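Local coordinates for ribose-phosphate pyrophosphokinase (Mycobacterium smegmatis, PDB 5MP7), which probably catalyses the transfer of a pyrophosphoryl group from ATP to ribose 5-phosphate, giving phosphoribosyl pyrophosphate (PRPP) and AMP, at residues Leu23-Val27 with Ser300-Ala306; Gln65-Ala69 with Asn283-Ile287; Leu158-Tyr162 with Thr297-Ile301; Asp253-Thr259 with Ala276-Thr282. Residues are numbered along the deposited sequence.

Contact 1: residues Leu23-Val27 with Ser300-Ala306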
loop_
_atom_site.group_PDB
_atom_site.type_symbol
_atom_site.label_atom_id
_atom_site.label_comp_id
_atom_site.label_asym_id
_atom_site.label_seq_id
_atom_site.Cartn_x
_atom_site.Cartn_y
_atom_site.Cartn_z
ATOM N N LEU A 23 1.618 -43.478 42.372
ATOM C CA LEU A 23 0.667 -44.110 43.273
ATOM C C LEU A 23 -0.080 -45.199 42.528
ATOM O O LEU A 23 -0.279 -46.286 43.074
ATOM C CB LEU A 23 -0.328 -43.124 43.853
ATOM C CG LEU A 23 -1.353 -43.672 44.848
ATOM C CD1 LEU A 23 -0.695 -44.335 46.059
ATOM C CD2 LEU A 23 -2.229 -42.524 45.305
ATOM N N ALA A 24 -0.510 -44.890 41.306
ATOM C CA ALA A 24 -1.260 -45.858 40.495
ATOM C C ALA A 24 -0.465 -47.129 40.244
ATOM O O ALA A 24 -0.979 -48.232 40.336
ATOM C CB ALA A 24 -1.698 -45.227 39.163
ATOM N N ASP A 25 0.804 -46.951 39.927
ATOM C CA ASP A 25 1.712 -48.064 39.717
ATOM C C ASP A 25 1.921 -48.868 40.988
ATOM O O ASP A 25 1.925 -50.084 40.906
ATOM C CB ASP A 25 3.016 -47.503 39.166
ATOM C CG ASP A 25 4.163 -48.467 39.247
ATOM O OD1 ASP A 25 4.288 -49.327 38.332
ATOM O OD2 ASP A 25 4.946 -48.341 40.249
ATOM N N GLN A 26 2.091 -48.211 42.142
ATOM C CA GLN A 26 2.240 -48.928 43.427
ATOM C C GLN A 26 0.994 -49.732 43.791
ATOM O O GLN A 26 1.108 -50.861 44.234
ATOM C CB GLN A 26 2.526 -47.990 44.587
ATOM C CG GLN A 26 3.941 -47.424 44.648
ATOM C CD GLN A 26 4.090 -46.254 45.623
ATOM O OE1 GLN A 26 3.258 -46.008 46.499
ATOM N NE2 GLN A 26 5.165 -45.515 45.457
ATOM N N VAL A 27 -0.197 -49.178 43.546
ATOM C CA VAL A 27 -1.430 -49.868 43.855
ATOM C C VAL A 27 -1.629 -51.074 42.941
ATOM O O VAL A 27 -2.007 -52.134 43.396
ATOM C CB VAL A 27 -2.628 -48.934 43.709
ATOM C CG1 VAL A 27 -3.929 -49.727 43.727
ATOM C CG2 VAL A 27 -2.669 -47.928 44.841
ATOM N N SER A 300 4.084 -44.792 52.178
ATOM C CA SER A 300 3.180 -45.130 51.114
ATOM C C SER A 300 1.782 -45.432 51.641
ATOM O O SER A 300 1.648 -46.191 52.571
ATOM C CB SER A 300 3.669 -46.355 50.337
ATOM O OG SER A 300 2.877 -46.498 49.145
ATOM N N ILE A 301 0.773 -44.870 50.998
ATOM C CA ILE A 301 -0.616 -45.219 51.250
ATOM C C ILE A 301 -1.096 -46.408 50.377
ATOM O O ILE A 301 -2.227 -46.839 50.505
ATOM C CB ILE A 301 -1.522 -43.972 51.034
ATOM C CG1 ILE A 301 -2.745 -44.057 51.922
ATOM C CG2 ILE A 301 -1.921 -43.746 49.578
ATOM C CD1 ILE A 301 -2.460 -43.553 53.321
ATOM N N ALA A 302 -0.250 -46.917 49.492
ATOM C CA ALA A 302 -0.663 -47.912 48.544
ATOM C C ALA A 302 -1.179 -49.190 49.163
ATOM O O ALA A 302 -2.191 -49.720 48.678
ATOM C CB ALA A 302 0.437 -48.215 47.551
ATOM N N PRO A 303 -0.486 -49.738 50.177
ATOM C CA PRO A 303 -0.984 -51.018 50.734
ATOM C C PRO A 303 -2.396 -50.888 51.324
ATOM O O PRO A 303 -3.215 -51.791 51.166
ATOM C CB PRO A 303 0.022 -51.348 51.812
ATOM C CG PRO A 303 1.292 -50.643 51.380
ATOM C CD PRO A 303 0.810 -49.355 50.775
ATOM N N LEU A 304 -2.674 -49.749 51.963
ATOM C CA LEU A 304 -3.995 -49.441 52.503
ATOM C C LEU A 304 -5.064 -49.339 51.380
ATOM O O LEU A 304 -6.155 -49.900 51.504
ATOM C CB LEU A 304 -3.934 -48.148 53.315
ATOM C CG LEU A 304 -5.192 -47.677 54.044
ATOM C CD1 LEU A 304 -5.642 -48.691 55.113
ATOM C CD2 LEU A 304 -4.943 -46.297 54.676
ATOM N N LEU A 305 -4.744 -48.615 50.305
ATOM C CA LEU A 305 -5.623 -48.550 49.179
ATOM C C LEU A 305 -5.848 -49.919 48.538
ATOM O O LEU A 305 -6.975 -50.233 48.195
ATOM C CB LEU A 305 -5.123 -47.557 48.132
ATOM C CG LEU A 305 -5.334 -46.090 48.486
ATOM C CD1 LEU A 305 -4.910 -45.232 47.316
ATOM C CD2 LEU A 305 -6.776 -45.754 48.857
ATOM N N ALA A 306 -4.804 -50.730 48.387
ATOM C CA ALA A 306 -4.957 -52.060 47.776
ATOM C C ALA A 306 -5.841 -52.967 48.620
ATOM O O ALA A 306 -6.675 -53.662 48.070
ATOM C CB ALA A 306 -3.614 -52.710 47.521
#
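A helical segment crosses the start of a second helix. The axis of 23-27 passes 9.3 Å from that of 302-306, and their N-to-C directions differ by 59° (signed crossing angle -59°). The backbones come nearest at Val27 and Ala302, whose CA atoms are 5.1 Å apart. The small Ala302 makes this approach possible. Its CB points at the first helix and lies 3.6 Å from Gln26 CB and 4.1 Å from Val27 CG2. Val27 CG2 also meets Leu305 CB at 4.1 Å. Leu23 fills the flank: its CD1 is 3.8 Å from Ile301 CG2, and its CD2 is 4.3 Å from Leu305 CD1. The polar part is at Ser300, just before the second helix. Ser300 OG donates a hydrogen bond to Gln26 OE1 (2.7 Å) and accepts one from Ala302 N (3.2 Å), which caps the start of the helix. Gln26 OE1 also bonds to the side chain of Asn283. After mixed-sheet strand 296-299, the chain returns to pack helix 302-314 on helix 21-31 of the N-terminal half. The chemistry is a buried aliphatic seam with one polar edge, where a single hydroxyl both caps one helix and links it to the other.

Contact 2: residues Gln65-Ala69 with Asn283-Ile287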
loop_
_atom_site.group_PDB
_atom_site.type_symbol
_atom_site.label_atom_id
_atom_site.label_comp_id
_atom_site.label_asym_id
_atom_site.label_seq_id
_atom_site.Cartn_x
_atom_site.Cartn_y
_atom_site.Cartn_z
ATOM N N GLN A 65 -7.837 -41.371 41.076
ATOM C CA GLN A 65 -7.320 -40.077 40.716
ATOM C C GLN A 65 -6.927 -39.300 41.979
ATOM O O GLN A 65 -7.761 -39.047 42.869
ATOM C CB GLN A 65 -8.376 -39.293 39.908
ATOM C CG GLN A 65 -7.929 -37.932 39.423
ATOM C CD GLN A 65 -6.984 -38.015 38.215
ATOM O OE1 GLN A 65 -5.905 -38.584 38.285
ATOM N NE2 GLN A 65 -7.397 -37.421 37.105
ATOM N N SER A 66 -5.681 -38.860 42.011
ATOM C CA SER A 66 -5.237 -37.886 42.990
ATOM C C SER A 66 -5.485 -36.453 42.455
ATOM O O SER A 66 -5.696 -36.272 41.280
ATOM C CB SER A 66 -3.780 -38.121 43.256
ATOM O OG SER A 66 -3.405 -37.455 44.419
ATOM N N HIS A 67 -5.484 -35.441 43.317
ATOM C CA HIS A 67 -5.934 -34.095 42.947
ATOM C C HIS A 67 -4.963 -33.032 43.398
ATOM O O HIS A 67 -5.309 -32.146 44.190
ATOM C CB HIS A 67 -7.325 -33.814 43.514
ATOM C CG HIS A 67 -8.386 -34.625 42.870
ATOM N ND1 HIS A 67 -8.744 -35.867 43.328
ATOM C CD2 HIS A 67 -9.135 -34.397 41.773
ATOM C CE1 HIS A 67 -9.660 -36.380 42.535
ATOM N NE2 HIS A 67 -9.925 -35.500 41.588
ATOM N N PRO A 68 -3.728 -33.092 42.894
ATOM C CA PRO A 68 -2.815 -31.991 43.118
ATOM C C PRO A 68 -3.160 -30.780 42.224
ATOM O O PRO A 68 -4.007 -30.872 41.348
ATOM C CB PRO A 68 -1.492 -32.585 42.700
ATOM C CG PRO A 68 -1.861 -33.512 41.577
ATOM C CD PRO A 68 -3.136 -34.142 42.061
ATOM N N ALA A 69 -2.443 -29.682 42.414
ATOM C CA ALA A 69 -2.540 -28.508 41.540
ATOM C C ALA A 69 -2.110 -28.866 40.114
ATOM O O ALA A 69 -1.137 -29.597 39.955
ATOM C CB ALA A 69 -1.652 -27.402 42.073
ATOM N N ASN A 283 1.805 -40.426 50.720
ATOM C CA ASN A 283 1.817 -40.052 49.303
ATOM C C ASN A 283 0.424 -40.014 48.651
ATOM O O ASN A 283 0.251 -40.495 47.533
ATOM C CB ASN A 283 2.804 -40.955 48.526
ATOM C CG ASN A 283 2.319 -42.373 48.398
ATOM O OD1 ASN A 283 1.589 -42.878 49.246
ATOM N ND2 ASN A 283 2.727 -43.021 47.355
ATOM N N THR A 284 -0.573 -39.497 49.358
ATOM C CA THR A 284 -1.903 -39.353 48.774
ATOM C C THR A 284 -1.840 -38.379 47.626
ATOM O O THR A 284 -2.609 -38.486 46.710
ATOM C CB THR A 284 -2.941 -38.834 49.790
ATOM O OG1 THR A 284 -2.382 -37.771 50.555
ATOM C CG2 THR A 284 -3.421 -39.949 50.720
ATOM N N LEU A 285 -0.926 -37.436 47.717
ATOM C CA LEU A 285 -0.583 -36.498 46.674
ATOM C C LEU A 285 0.824 -36.770 46.233
ATOM O O LEU A 285 1.604 -37.305 47.013
ATOM C CB LEU A 285 -0.636 -35.075 47.216
ATOM C CG LEU A 285 -2.085 -34.687 47.509
ATOM C CD1 LEU A 285 -2.190 -33.643 48.582
ATOM C CD2 LEU A 285 -2.802 -34.182 46.259
ATOM N N PRO A 286 1.164 -36.432 44.972
ATOM C CA PRO A 286 2.512 -36.767 44.502
ATOM C C PRO A 286 3.498 -35.784 45.127
ATOM O O PRO A 286 3.279 -34.587 45.078
ATOM C CB PRO A 286 2.429 -36.575 42.989
ATOM C CG PRO A 286 1.329 -35.622 42.803
ATOM C CD PRO A 286 0.361 -35.788 43.925
ATOM N N ILE A 287 4.553 -36.295 45.738
ATOM C CA ILE A 287 5.544 -35.446 46.354
ATOM C C ILE A 287 6.691 -35.318 45.363
ATOM O O ILE A 287 7.581 -36.159 45.353
ATOM C CB ILE A 287 6.069 -36.049 47.676
ATOM C CG1 ILE A 287 4.919 -36.574 48.570
ATOM C CG2 ILE A 287 6.910 -35.008 48.397
ATOM C CD1 ILE A 287 3.972 -35.518 49.111
#
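This is a buried loop-to-loop contact between the two halves of the subunit. Segment 65-69 follows strand 60-64 of the five-stranded parallel sheet. Segment 283-287 follows strand 278-282 of the other, mixed sheet. Neither segment is helix or strand. Their CA atoms come nearest at Ser66 and Leu285, 6.1 Å apart. One hydrogen bond joins them: Ser66 OG donates to the backbone Thr284 O at 2.6 Å. Beyond this bond the contact is apolar. Leu285 CD2 lies 3.7 Å from Pro68 N, 3.8 Å from His67 C and 4.1 Å from Pro68 CB, so the leucine rests on the backbone as well as on the proline ring. Pro68 CB also meets Pro286 CD at 3.9 Å, so the two proline rings touch. Trp74 of helix 71-87 packs on Pro68, and Asn45 of a neighbouring subunit, predicted to bind ATP, touches Ala69. The side chain of Leu285 is about 8 Å from that of Asp234, predicted to bind ribose 5-phosphate, and about 9 Å from that of Arg104, predicted to bind ATP. Loops that follow the strands of two PRTase-like domains, meeting near the predicted substrate sites, fit the class I PRPP synthetase fold, in which the active site lies between the domains.

Contact 3: residues Leu158-Tyr162 with Thr297-Ile301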
loop_
_atom_site.group_PDB
_atom_site.type_symbol
_atom_site.label_atom_id
_atom_site.label_comp_id
_atom_site.label_asym_id
_atom_site.label_seq_id
_atom_site.Cartn_x
_atom_site.Cartn_y
_atom_site.Cartn_z
ATOM N N LEU A 158 -0.854 -46.117 60.499
ATOM C CA LEU A 158 0.361 -46.047 59.730
ATOM C C LEU A 158 1.321 -44.972 60.276
ATOM O O LEU A 158 2.513 -45.236 60.447
ATOM C CB LEU A 158 0.031 -45.787 58.246
ATOM C CG LEU A 158 1.169 -45.508 57.253
ATOM C CD1 LEU A 158 1.967 -46.785 56.946
ATOM C CD2 LEU A 158 0.570 -44.920 55.980
ATOM N N LEU A 159 0.817 -43.775 60.520
ATOM C CA LEU A 159 1.653 -42.686 61.005
ATOM C C LEU A 159 2.108 -42.889 62.461
ATOM O O LEU A 159 3.260 -42.641 62.761
ATOM C CB LEU A 159 0.970 -41.348 60.838
ATOM C CG LEU A 159 0.703 -40.893 59.388
ATOM C CD1 LEU A 159 -0.448 -39.885 59.308
ATOM C CD2 LEU A 159 1.925 -40.255 58.777
ATOM N N THR A 160 1.239 -43.376 63.343
ATOM C CA THR A 160 1.602 -43.573 64.751
ATOM C C THR A 160 2.459 -44.788 64.913
ATOM O O THR A 160 3.285 -44.816 65.784
ATOM C CB THR A 160 0.375 -43.664 65.721
ATOM O OG1 THR A 160 -0.515 -44.706 65.328
ATOM C CG2 THR A 160 -0.395 -42.343 65.719
ATOM N N GLY A 161 2.255 -45.803 64.086
ATOM C CA GLY A 161 3.137 -46.963 64.047
ATOM C C GLY A 161 4.575 -46.561 63.744
ATOM O O GLY A 161 5.502 -47.035 64.375
ATOM N N TYR A 162 4.763 -45.658 62.797
ATOM C CA TYR A 162 6.105 -45.182 62.447
ATOM C C TYR A 162 6.694 -44.353 63.594
ATOM O O TYR A 162 7.851 -44.523 63.958
ATOM C CB TYR A 162 6.065 -44.387 61.161
ATOM C CG TYR A 162 7.352 -43.706 60.814
ATOM C CD1 TYR A 162 7.612 -42.426 61.270
ATOM C CD2 TYR A 162 8.292 -44.315 59.988
ATOM C CE1 TYR A 162 8.792 -41.777 60.951
ATOM C CE2 TYR A 162 9.468 -43.671 59.648
ATOM C CZ TYR A 162 9.696 -42.401 60.138
ATOM O OH TYR A 162 10.844 -41.741 59.834
ATOM N N THR A 297 9.819 -37.227 55.355
ATOM C CA THR A 297 9.670 -38.666 55.202
ATOM C C THR A 297 8.314 -38.953 54.598
ATOM O O THR A 297 7.330 -38.382 55.024
ATOM C CB THR A 297 9.716 -39.335 56.561
ATOM O OG1 THR A 297 10.992 -39.039 57.156
ATOM C CG2 THR A 297 9.504 -40.837 56.447
ATOM N N VAL A 298 8.274 -39.791 53.569
ATOM C CA VAL A 298 7.034 -40.111 52.874
ATOM C C VAL A 298 6.730 -41.560 53.035
ATOM O O VAL A 298 7.553 -42.400 52.689
ATOM C CB VAL A 298 7.108 -39.765 51.378
ATOM C CG1 VAL A 298 5.796 -40.055 50.694
ATOM C CG2 VAL A 298 7.425 -38.278 51.225
ATOM N N LEU A 299 5.555 -41.860 53.569
ATOM C CA LEU A 299 5.138 -43.264 53.719
ATOM C C LEU A 299 4.117 -43.561 52.663
ATOM O O LEU A 299 3.381 -42.664 52.258
ATOM C CB LEU A 299 4.557 -43.519 55.085
ATOM C CG LEU A 299 5.441 -43.082 56.257
ATOM C CD1 LEU A 299 4.631 -43.200 57.539
ATOM C CD2 LEU A 299 6.737 -43.905 56.372
ATOM N N SER A 300 4.084 -44.792 52.178
ATOM C CA SER A 300 3.180 -45.130 51.114
ATOM C C SER A 300 1.782 -45.432 51.641
ATOM O O SER A 300 1.648 -46.191 52.571
ATOM C CB SER A 300 3.669 -46.355 50.337
ATOM O OG SER A 300 2.877 -46.498 49.145
ATOM N N ILE A 301 0.773 -44.870 50.998
ATOM C CA ILE A 301 -0.616 -45.219 51.250
ATOM C C ILE A 301 -1.096 -46.408 50.377
ATOM O O ILE A 301 -2.227 -46.839 50.505
ATOM C CB ILE A 301 -1.522 -43.972 51.034
ATOM C CG1 ILE A 301 -2.745 -44.057 51.922
ATOM C CG2 ILE A 301 -1.921 -43.746 49.578
ATOM C CD1 ILE A 301 -2.460 -43.553 53.321
#
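This is helix-on-sheet packing of an alpha/beta domain. Helix 156-167 lies against strand 296-299, the outermost strand of the mixed sheet within this chain. The axes of helix 158-162 and strand 297-299 pass 10.6 Å apart, with N-to-C directions at 130°. Leu299 buries the most surface, and its CB points at the helix. Its CD1 lies 4.1 Å from the backbone Leu158 O, 4.2 Å from Leu158 CG and 4.2 Å from Leu159 CD2. Leu299 also meets Tyr162, with Leu299 CD2 4.0 Å from Tyr162 CD2. Leu299 thus sits between successive turns of the helix. Leu158 extends the contact past the end of the strand. Its CD2 is 3.8 Å from the backbone Ser300 O and 4.3 Å from Ile301 CD1. Tyr162 lies one turn further along the helix and reaches the start of the strand segment. Its hydroxyl is hydrogen-bonded to Glu278 on the adjoining strand, and Thr297 OG1 bonds to the same carboxylate. Between the two segments themselves the contact is apolar or van der Waals. Leu159 and Tyr162 also pack on Ile280, so the helix spans two neighbouring strands. At the far end of the tyrosine, Tyr162 OH is 3.8 Å from the methyl Thr297 CG2.

Contact 4: residues Asp253-Thr259 with Ala276-Thr282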
loop_
_atom_site.group_PDB
_atom_site.type_symbol
_atom_site.label_atom_id
_atom_site.label_comp_id
_atom_site.label_asym_id
_atom_site.label_seq_id
_atom_site.Cartn_x
_atom_site.Cartn_y
_atom_site.Cartn_z
ATOM N N ASP A 253 11.883 -30.961 71.347
ATOM C CA ASP A 253 11.823 -31.446 69.966
ATOM C C ASP A 253 10.420 -31.217 69.420
ATOM O O ASP A 253 9.451 -31.250 70.197
ATOM C CB ASP A 253 12.071 -32.963 69.976
ATOM C CG ASP A 253 13.382 -33.377 69.328
ATOM O OD1 ASP A 253 14.011 -32.562 68.622
ATOM O OD2 ASP A 253 13.782 -34.555 69.500
ATOM N N VAL A 254 10.304 -31.027 68.107
ATOM C CA VAL A 254 9.010 -31.044 67.432
ATOM C C VAL A 254 8.998 -31.960 66.208
ATOM O O VAL A 254 9.819 -31.804 65.329
ATOM C CB VAL A 254 8.550 -29.652 66.970
ATOM C CG1 VAL A 254 7.157 -29.756 66.348
ATOM C CG2 VAL A 254 8.489 -28.702 68.148
ATOM N N ILE A 255 8.015 -32.860 66.147
ATOM C CA ILE A 255 7.780 -33.702 65.014
ATOM C C ILE A 255 6.433 -33.342 64.384
ATOM O O ILE A 255 5.424 -33.294 65.070
ATOM C CB ILE A 255 7.794 -35.148 65.436
ATOM C CG1 ILE A 255 9.201 -35.500 65.883
ATOM C CG2 ILE A 255 7.390 -36.061 64.281
ATOM C CD1 ILE A 255 9.237 -36.734 66.752
ATOM N N ILE A 256 6.440 -33.144 63.059
ATOM C CA ILE A 256 5.245 -32.850 62.283
ATOM C C ILE A 256 4.767 -34.091 61.535
ATOM O O ILE A 256 5.530 -34.746 60.878
ATOM C CB ILE A 256 5.489 -31.744 61.279
ATOM C CG1 ILE A 256 5.950 -30.507 62.034
ATOM C CG2 ILE A 256 4.196 -31.431 60.539
ATOM C CD1 ILE A 256 6.252 -29.311 61.161
ATOM N N ALA A 257 3.492 -34.428 61.700
ATOM C CA ALA A 257 2.888 -35.563 61.029
ATOM C C ALA A 257 1.535 -35.160 60.424
ATOM O O ALA A 257 0.712 -34.572 61.083
ATOM C CB ALA A 257 2.723 -36.702 61.982
ATOM N N ALA A 258 1.348 -35.437 59.152
ATOM C CA ALA A 258 0.114 -35.128 58.449
ATOM C C ALA A 258 -0.117 -36.143 57.358
ATOM O O ALA A 258 0.831 -36.691 56.821
ATOM C CB ALA A 258 0.179 -33.745 57.832
ATOM N N THR A 259 -1.372 -36.407 57.026
ATOM C CA THR A 259 -1.651 -37.329 55.956
ATOM C C THR A 259 -1.340 -36.742 54.602
ATOM O O THR A 259 -0.681 -37.393 53.797
ATOM C CB THR A 259 -3.098 -37.758 56.001
ATOM O OG1 THR A 259 -3.320 -38.388 57.259
ATOM C CG2 THR A 259 -3.403 -38.754 54.943
ATOM N N ALA A 276 11.777 -28.063 63.023
ATOM C CA ALA A 276 11.271 -29.418 63.205
ATOM C C ALA A 276 12.288 -30.466 62.821
ATOM O O ALA A 276 12.943 -30.361 61.814
ATOM C CB ALA A 276 9.999 -29.614 62.431
ATOM N N ARG A 277 12.390 -31.478 63.650
ATOM C CA ARG A 277 13.308 -32.567 63.454
ATOM C C ARG A 277 12.856 -33.469 62.314
ATOM O O ARG A 277 13.671 -34.021 61.603
ATOM C CB ARG A 277 13.388 -33.386 64.737
ATOM C CG ARG A 277 14.637 -34.198 64.837
ATOM C CD ARG A 277 14.540 -35.349 65.823
ATOM N NE ARG A 277 14.998 -36.558 65.112
ATOM C CZ ARG A 277 15.545 -37.647 65.644
ATOM N NH1 ARG A 277 15.866 -37.732 66.941
ATOM N NH2 ARG A 277 15.831 -38.665 64.835
ATOM N N GLU A 278 11.550 -33.692 62.204
ATOM C CA GLU A 278 11.009 -34.560 61.168
ATOM C C GLU A 278 9.627 -34.081 60.704
ATOM O O GLU A 278 8.877 -33.517 61.495
ATOM C CB GLU A 278 10.936 -35.996 61.658
ATOM C CG GLU A 278 10.900 -36.964 60.499
ATOM C CD GLU A 278 11.016 -38.429 60.883
ATOM O OE1 GLU A 278 11.250 -38.760 62.082
ATOM O OE2 GLU A 278 10.934 -39.269 59.951
ATOM N N VAL A 279 9.333 -34.267 59.416
ATOM C CA VAL A 279 8.025 -34.003 58.856
ATOM C C VAL A 279 7.594 -35.278 58.139
ATOM O O VAL A 279 8.284 -35.735 57.274
ATOM C CB VAL A 279 8.052 -32.851 57.891
ATOM C CG1 VAL A 279 6.650 -32.583 57.381
ATOM C CG2 VAL A 279 8.585 -31.605 58.540
ATOM N N ILE A 280 6.505 -35.893 58.563
ATOM C CA ILE A 280 6.071 -37.172 58.055
ATOM C C ILE A 280 4.743 -36.996 57.346
ATOM O O ILE A 280 3.800 -36.445 57.916
ATOM C CB ILE A 280 5.876 -38.149 59.185
ATOM C CG1 ILE A 280 7.126 -38.189 60.034
ATOM C CG2 ILE A 280 5.620 -39.554 58.647
ATOM C CD1 ILE A 280 6.916 -38.750 61.414
ATOM N N VAL A 281 4.695 -37.420 56.085
ATOM C CA VAL A 281 3.500 -37.363 55.246
ATOM C C VAL A 281 3.323 -38.658 54.486
ATOM O O VAL A 281 4.207 -39.500 54.502
ATOM C CB VAL A 281 3.502 -36.218 54.217
ATOM C CG1 VAL A 281 3.592 -34.886 54.896
ATOM C CG2 VAL A 281 4.631 -36.367 53.248
ATOM N N THR A 282 2.138 -38.861 53.924
ATOM C CA THR A 282 1.878 -40.001 53.051
ATOM C C THR A 282 1.933 -39.505 51.650
ATOM O O THR A 282 2.014 -38.302 51.400
ATOM C CB THR A 282 0.500 -40.682 53.278
ATOM O OG1 THR A 282 -0.556 -39.835 52.761
ATOM C CG2 THR A 282 0.286 -40.949 54.735
#
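Segment 276-282 runs parallel to 253-259, with the axes of the two strands 4.6 Å apart at 10°. Ala276 comes first: its CB lies 4.0 Å from Ile256 CD1. Arg277 N then donates to Val254 O (3.1 Å). The charged end of Arg277 stays beyond salt-bridge range of Asp253, with NH1 4.6 Å from OD2. Glu278 accepts from Ile256 N through its backbone O (2.9 Å), while its carboxylate bonds to Tyr162 and Tyr167. Val279 pairs with Ile256, and the side chains meet at Val279 CG2 and Ile256 CB, 4.1 Å apart. Ile280 makes two main-chain bonds: its N donates to Ile256 O (2.8 Å), and its O accepts from Ala258 N (2.9 Å). Its CD1 also packs on Ile255 CG2 at 4.0 Å. Val281 offers a CA-H...O contact, with CA 3.2 Å from Ala258 O. Thr282 makes two bonds to Thr259 O, where the first segment turns a corner: from OG1 (2.7 Å) and N (3.2 Å). The pair forms a beta-alpha-beta crossover, joined through helix 267-273. In the mixed sheet, strand 225-230 flanks 253-258 and strand 296-299 flanks 278-282. Ile255 and Ile280 pack against helix 156-167, whereas Val254 and Ile256 pack against helix 237-248.

In the fold
Contacts 1, 2 and 4 are buried; contact 3 is only partly so, at the edge strand of the mixed sheet. Contact 4 lies within that sheet and rests on main-chain bonding. Contact 3 lays a helix over the same sheet through aliphatic and aromatic side chains. The two meet at Glu278, which bonds to Tyr162 and Thr297. Contact 2 joins the two halves of the subunit. Contact 1 holds the returning C-terminal helix 302-314 against the half with the five-stranded sheet. Each has apolar packing and one side-chain hydrogen bond between its segments. Contacts 1 and 3 share Ser300 and Ile301. Asn283 ties contact 2 to both: its OD1 lies 2.8 Å from Ile301 N, probably hydrogen-bonded.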